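Local coordinates for saposin-like protein (Necator americanus, PDB 3S63) that probably binds lipids and interacts with membranes, as a hookworm member of the saposin-like family of small, disulfide-bonded helical proteins, at residues L14-R28 with S57-P71. Residues are numbered along the deposited sequence; the frame is centred on the assembly and turned at random.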
loop_
_atom_site.group_PDB
_atom_site.type_symbol
_atom_site.label_atom_id
_atom_site.label_comp_id
_atom_site.label_asym_id
_atom_site.label_seq_id
_atom_site.Cartn_x
_atom_site.Cartn_y
_atom_site.Cartn_z
ATOM N N LEU A 14 1.464 2.262 1.791
ATOM C CA LEU A 14 2.273 1.050 1.843
ATOM C C LEU A 14 3.612 1.295 2.523
ATOM O O LEU A 14 4.197 0.396 3.127
ATOM C CB LEU A 14 2.519 0.514 0.435
ATOM C CG LEU A 14 1.301 -0.019 -0.297
ATOM C CD1 LEU A 14 1.758 -0.908 -1.413
ATOM C CD2 LEU A 14 0.423 -0.783 0.669
ATOM N N ARG A 15 4.107 2.518 2.398
ATOM C CA ARG A 15 5.417 2.875 2.915
ATOM C C ARG A 15 5.335 3.079 4.410
ATOM O O ARG A 15 6.220 2.671 5.156
ATOM C CB ARG A 15 5.883 4.158 2.245
ATOM C CG ARG A 15 7.193 4.690 2.754
ATOM C CD ARG A 15 7.019 6.124 3.208
ATOM N NE ARG A 15 7.311 7.086 2.151
ATOM C CZ ARG A 15 6.629 8.211 1.961
ATOM N NH1 ARG A 15 5.595 8.505 2.747
ATOM N NH2 ARG A 15 6.975 9.035 0.980
ATOM N N THR A 16 4.252 3.723 4.831
ATOM C CA THR A 16 3.988 3.993 6.232
ATOM C C THR A 16 3.808 2.692 7.018
ATOM O O THR A 16 4.376 2.534 8.090
ATOM C CB THR A 16 2.757 4.910 6.387
ATOM O OG1 THR A 16 3.074 6.219 5.894
ATOM C CG2 THR A 16 2.358 5.040 7.829
ATOM N N VAL A 17 3.038 1.757 6.471
ATOM C CA VAL A 17 2.845 0.458 7.107
ATOM C C VAL A 17 4.129 -0.382 7.091
ATOM O O VAL A 17 4.407 -1.117 8.041
ATOM C CB VAL A 17 1.697 -0.341 6.454
ATOM C CG1 VAL A 17 1.713 -1.797 6.928
ATOM C CG2 VAL A 17 0.342 0.340 6.715
ATOM N N PHE A 18 4.916 -0.277 6.026
ATOM C CA PHE A 18 6.175 -1.018 5.954
ATOM C C PHE A 18 7.162 -0.465 6.971
ATOM O O PHE A 18 7.907 -1.212 7.600
ATOM C CB PHE A 18 6.774 -0.928 4.560
ATOM C CG PHE A 18 8.060 -1.703 4.382
ATOM C CD1 PHE A 18 8.039 -3.039 4.007
ATOM C CD2 PHE A 18 9.294 -1.085 4.540
ATOM C CE1 PHE A 18 9.227 -3.754 3.805
ATOM C CE2 PHE A 18 10.484 -1.795 4.348
ATOM C CZ PHE A 18 10.443 -3.128 3.983
ATOM N N GLY A 19 7.161 0.853 7.121
ATOM C CA GLY A 19 8.018 1.502 8.090
ATOM C C GLY A 19 7.570 1.143 9.485
ATOM O O GLY A 19 8.383 1.005 10.382
ATOM N N HIS A 20 6.263 0.989 9.661
ATOM C CA HIS A 20 5.703 0.642 10.953
ATOM C C HIS A 20 6.320 -0.639 11.539
ATOM O O HIS A 20 6.647 -0.678 12.721
ATOM C CB HIS A 20 4.187 0.500 10.851
ATOM C CG HIS A 20 3.541 -0.030 12.090
ATOM N ND1 HIS A 20 3.068 -1.320 12.187
ATOM C CD2 HIS A 20 3.289 0.552 13.283
ATOM C CE1 HIS A 20 2.543 -1.510 13.382
ATOM N NE2 HIS A 20 2.673 -0.390 14.071
ATOM N N PHE A 21 6.471 -1.673 10.717
ATOM C CA PHE A 21 7.044 -2.941 11.154
ATOM C C PHE A 21 8.547 -2.926 10.991
ATOM O O PHE A 21 9.220 -3.928 11.231
ATOM C CB PHE A 21 6.528 -4.097 10.307
ATOM C CG PHE A 21 5.050 -4.341 10.423
ATOM C CD1 PHE A 21 4.181 -3.828 9.478
ATOM C CD2 PHE A 21 4.538 -5.120 11.452
ATOM C CE1 PHE A 21 2.837 -4.072 9.574
ATOM C CE2 PHE A 21 3.211 -5.366 11.540
ATOM C CZ PHE A 21 2.350 -4.840 10.601
ATOM N N GLY A 22 9.073 -1.797 10.544
ATOM C CA GLY A 22 10.492 -1.681 10.306
ATOM C C GLY A 22 10.994 -2.772 9.391
ATOM O O GLY A 22 12.140 -3.190 9.508
ATOM N N GLY A 23 10.133 -3.243 8.493
ATOM C CA GLY A 23 10.512 -4.252 7.518
ATOM C C GLY A 23 10.455 -5.683 8.023
ATOM O O GLY A 23 10.661 -6.631 7.257
ATOM N N ASN A 24 10.192 -5.841 9.318
ATOM C CA ASN A 24 9.971 -7.151 9.909
ATOM C C ASN A 24 8.479 -7.357 10.017
ATOM O O ASN A 24 7.862 -6.945 10.992
ATOM C CB ASN A 24 10.599 -7.216 11.299
ATOM C CG ASN A 24 10.470 -8.596 11.954
ATOM O OD1 ASN A 24 11.185 -8.904 12.914
ATOM N ND2 ASN A 24 9.564 -9.426 11.440
ATOM N N ILE A 25 7.901 -7.986 9.001
ATOM C CA ILE A 25 6.461 -8.188 8.930
ATOM C C ILE A 25 6.083 -9.567 9.450
ATOM O O ILE A 25 6.599 -10.578 8.997
ATOM C CB ILE A 25 5.937 -8.005 7.500
ATOM C CG1 ILE A 25 5.683 -6.527 7.220
ATOM C CG2 ILE A 25 4.665 -8.790 7.304
ATOM C CD1 ILE A 25 6.901 -5.766 6.862
ATOM N N PRO A 26 5.179 -9.610 10.420
ATOM C CA PRO A 26 5.033 -10.853 11.178
ATOM C C PRO A 26 4.180 -11.882 10.449
ATOM O O PRO A 26 4.535 -13.058 10.415
ATOM C CB PRO A 26 4.331 -10.399 12.467
ATOM C CG PRO A 26 4.342 -8.894 12.446
ATOM C CD PRO A 26 4.408 -8.502 11.002
ATOM N N SER A 27 3.062 -11.449 9.882
ATOM C CA SER A 27 2.145 -12.362 9.217
ATOM C C SER A 27 1.105 -11.558 8.431
ATOM O O SER A 27 0.815 -10.406 8.776
ATOM C CB SER A 27 1.451 -13.263 10.240
ATOM O OG SER A 27 0.428 -12.557 10.927
ATOM N N ARG A 28 0.549 -12.156 7.379
ATOM C CA ARG A 28 -0.458 -11.468 6.581
ATOM C C ARG A 28 -1.611 -10.956 7.447
ATOM O O ARG A 28 -2.008 -9.805 7.305
ATOM C CB ARG A 28 -0.986 -12.382 5.495
ATOM C CG ARG A 28 -1.033 -11.777 4.113
ATOM C CD ARG A 28 -1.429 -12.869 3.138
ATOM N NE ARG A 28 -2.626 -12.528 2.370
ATOM C CZ ARG A 28 -3.535 -13.408 1.969
ATOM N NH1 ARG A 28 -3.414 -14.696 2.264
ATOM N NH2 ARG A 28 -4.574 -12.995 1.271
ATOM N N SER A 57 -3.790 -8.137 -0.526
ATOM C CA SER A 57 -2.920 -8.232 0.652
ATOM C C SER A 57 -1.826 -9.279 0.471
ATOM O O SER A 57 -0.757 -9.152 1.046
ATOM C CB SER A 57 -3.711 -8.460 1.956
ATOM O OG SER A 57 -4.312 -9.747 2.042
ATOM N N ASP A 58 -2.098 -10.305 -0.331
ATOM C CA ASP A 58 -1.110 -11.344 -0.607
ATOM C C ASP A 58 0.038 -10.802 -1.439
ATOM O O ASP A 58 1.196 -11.083 -1.163
ATOM C CB ASP A 58 -1.750 -12.572 -1.270
ATOM C CG ASP A 58 -2.527 -12.236 -2.561
ATOM O OD1 ASP A 58 -2.646 -11.051 -2.942
ATOM O OD2 ASP A 58 -3.034 -13.184 -3.198
ATOM N N LEU A 59 -0.279 -10.008 -2.451
ATOM C CA LEU A 59 0.755 -9.389 -3.262
ATOM C C LEU A 59 1.549 -8.384 -2.432
ATOM O O LEU A 59 2.774 -8.364 -2.491
ATOM C CB LEU A 59 0.148 -8.704 -4.475
ATOM C CG LEU A 59 1.117 -7.856 -5.300
ATOM C CD1 LEU A 59 1.780 -8.691 -6.396
ATOM C CD2 LEU A 59 0.381 -6.652 -5.891
ATOM N N ILE A 60 0.863 -7.555 -1.648
ATOM C CA ILE A 60 1.557 -6.609 -0.772
ATOM C C ILE A 60 2.420 -7.301 0.285
ATOM O O ILE A 60 3.506 -6.844 0.590
ATOM C CB ILE A 60 0.576 -5.652 -0.088
ATOM C CG1 ILE A 60 -0.268 -4.960 -1.144
ATOM C CG2 ILE A 60 1.319 -4.625 0.747
ATOM C CD1 ILE A 60 -1.534 -4.342 -0.584
ATOM N N PHE A 61 1.938 -8.408 0.836
ATOM C CA PHE A 61 2.684 -9.145 1.840
ATOM C C PHE A 61 3.948 -9.691 1.226
ATOM O O PHE A 61 5.038 -9.479 1.746
ATOM C CB PHE A 61 1.845 -10.284 2.402
ATOM C CG PHE A 61 2.566 -11.147 3.406
ATOM C CD1 PHE A 61 2.764 -10.706 4.714
ATOM C CD2 PHE A 61 3.003 -12.419 3.061
ATOM C CE1 PHE A 61 3.416 -11.519 5.661
ATOM C CE2 PHE A 61 3.647 -13.241 3.997
ATOM C CZ PHE A 61 3.857 -12.787 5.298
ATOM N N ARG A 62 3.802 -10.384 0.103
ATOM C CA ARG A 62 4.947 -10.961 -0.595
ATOM C C ARG A 62 6.005 -9.923 -0.928
ATOM O O ARG A 62 7.177 -10.137 -0.658
ATOM C CB ARG A 62 4.499 -11.639 -1.878
ATOM C CG ARG A 62 5.613 -12.295 -2.646
ATOM C CD ARG A 62 5.089 -12.796 -3.970
ATOM N NE ARG A 62 4.911 -11.699 -4.920
ATOM C CZ ARG A 62 4.259 -11.794 -6.073
ATOM N NH1 ARG A 62 3.689 -12.930 -6.452
ATOM N NH2 ARG A 62 4.173 -10.738 -6.848
ATOM N N GLU A 63 5.593 -8.799 -1.506
ATOM C CA GLU A 63 6.549 -7.783 -1.945
ATOM C C GLU A 63 7.248 -7.097 -0.781
ATOM O O GLU A 63 8.406 -6.698 -0.879
ATOM C CB GLU A 63 5.863 -6.727 -2.810
ATOM C CG GLU A 63 5.298 -7.265 -4.091
ATOM C CD GLU A 63 6.362 -7.796 -5.009
ATOM O OE1 GLU A 63 7.327 -7.056 -5.272
ATOM O OE2 GLU A 63 6.235 -8.950 -5.467
ATOM N N MET A 64 6.526 -6.945 0.316
ATOM C CA MET A 64 7.066 -6.286 1.485
ATOM C C MET A 64 8.122 -7.145 2.164
ATOM O O MET A 64 9.130 -6.623 2.628
ATOM C CB MET A 64 5.947 -5.966 2.468
ATOM C CG MET A 64 5.383 -4.576 2.345
ATOM S SD MET A 64 4.224 -4.196 3.690
ATOM C CE MET A 64 3.436 -2.739 3.006
ATOM N N THR A 65 7.888 -8.455 2.215
ATOM C CA THR A 65 8.741 -9.373 2.973
ATOM C C THR A 65 9.946 -9.926 2.185
ATOM O O THR A 65 10.811 -10.619 2.745
ATOM C CB THR A 65 7.922 -10.549 3.552
ATOM O OG1 THR A 65 7.285 -11.264 2.492
ATOM C CG2 THR A 65 6.879 -10.044 4.495
ATOM N N ASP A 66 9.982 -9.618 0.889
ATOM C CA ASP A 66 11.067 -10.007 -0.009
ATOM C C ASP A 66 12.284 -9.104 0.180
ATOM O O ASP A 66 13.388 -9.472 -0.182
ATOM C CB ASP A 66 10.603 -9.924 -1.469
ATOM C CG ASP A 66 10.010 -11.230 -1.982
ATOM O OD1 ASP A 66 9.801 -11.362 -3.203
ATOM O OD2 ASP A 66 9.764 -12.137 -1.174
ATOM N N GLY A 67 12.086 -7.914 0.731
ATOM C CA GLY A 67 13.196 -7.014 0.977
ATOM C C GLY A 67 13.349 -5.967 -0.108
ATOM O O GLY A 67 13.917 -4.892 0.107
ATOM N N SER A 68 12.846 -6.282 -1.289
ATOM C CA SER A 68 12.789 -5.295 -2.355
ATOM C C SER A 68 12.320 -3.961 -1.793
ATOM O O SER A 68 12.975 -2.928 -1.920
ATOM C CB SER A 68 11.808 -5.758 -3.450
ATOM O OG SER A 68 10.579 -6.230 -2.895
ATOM N N PHE A 69 11.211 -4.049 -1.080
ATOM C CA PHE A 69 10.185 -3.024 -1.068
ATOM C C PHE A 69 10.440 -1.662 -1.700
ATOM O O PHE A 69 11.182 -0.831 -1.179
ATOM C CB PHE A 69 9.512 -2.886 0.285
ATOM C CG PHE A 69 8.082 -2.530 0.164
ATOM C CD1 PHE A 69 7.573 -1.412 0.785
ATOM C CD2 PHE A 69 7.251 -3.291 -0.646
ATOM C CE1 PHE A 69 6.236 -1.079 0.628
ATOM C CE2 PHE A 69 5.919 -2.962 -0.803
ATOM C CZ PHE A 69 5.416 -1.858 -0.169
ATOM N N LYS A 70 9.787 -1.470 -2.841
ATOM C CA LYS A 70 9.610 -0.169 -3.439
ATOM C C LYS A 70 8.107 -0.007 -3.647
ATOM O O LYS A 70 7.526 -0.660 -4.513
ATOM C CB LYS A 70 10.341 -0.096 -4.778
ATOM C CG LYS A 70 11.794 -0.542 -4.716
ATOM C CD LYS A 70 12.342 -0.836 -6.110
ATOM C CE LYS A 70 13.552 -1.777 -6.065
ATOM N NZ LYS A 70 13.170 -3.209 -5.814
ATOM N N PRO A 71 7.468 0.848 -2.832
ATOM C CA PRO A 71 6.026 1.090 -2.859
ATOM C C PRO A 71 5.488 1.358 -4.270
ATOM O O PRO A 71 4.482 0.779 -4.664
ATOM C CB PRO A 71 5.878 2.345 -1.997
ATOM C CG PRO A 71 6.995 2.280 -1.069
ATOM C CD PRO A 71 8.135 1.706 -1.841
#
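M64 of helix 46-65 reaches toward F18 on helix 3-20, and each of its side-chain atoms finds a partner there. CB and CG run past the F18 ring, CG approaching F18 CD1 at 3.5 Å, while CG also sits over the centre of one face of the F69 ring. The sulfur follows at the F18 edge, a Met-aromatic contact with SD 5.4 Å from the ring centroid. The chain is extended beyond CG (chi2 -172°), which carries CE on to the last turns of helix 3-20, beside the carbonyl of L14 and near V17 CG1.

F69 packs on F18 as an offset stack, centroids 4.9 Å apart and planes 24° from parallel, and its CB lies over one face of the F18 ring. G23 CA covers the opposite face. At the far end of the F69 ring, L14 CB meets CZ at 3.8 Å.

Further back along the same face of helix 46-65, the chain that follows helix 3-20 packs against F61, D58 and S57. I25 of the loop packs its CG2 against F61 CE1, and R28, which opens helix 28-39, donates from NE to S57 OG (3.3 Å), with a weak bond from NH2 to the same oxygen; D58 CB lies over one guanidinium face.

The contact thus joins helices 3-20 and 46-65, whose segments 14-20 and 57-65 are inclined at 54°, within the saposin-like fold, with L14 also touching L35 of helix 28-39 and V74 and C75 of helix 71-77.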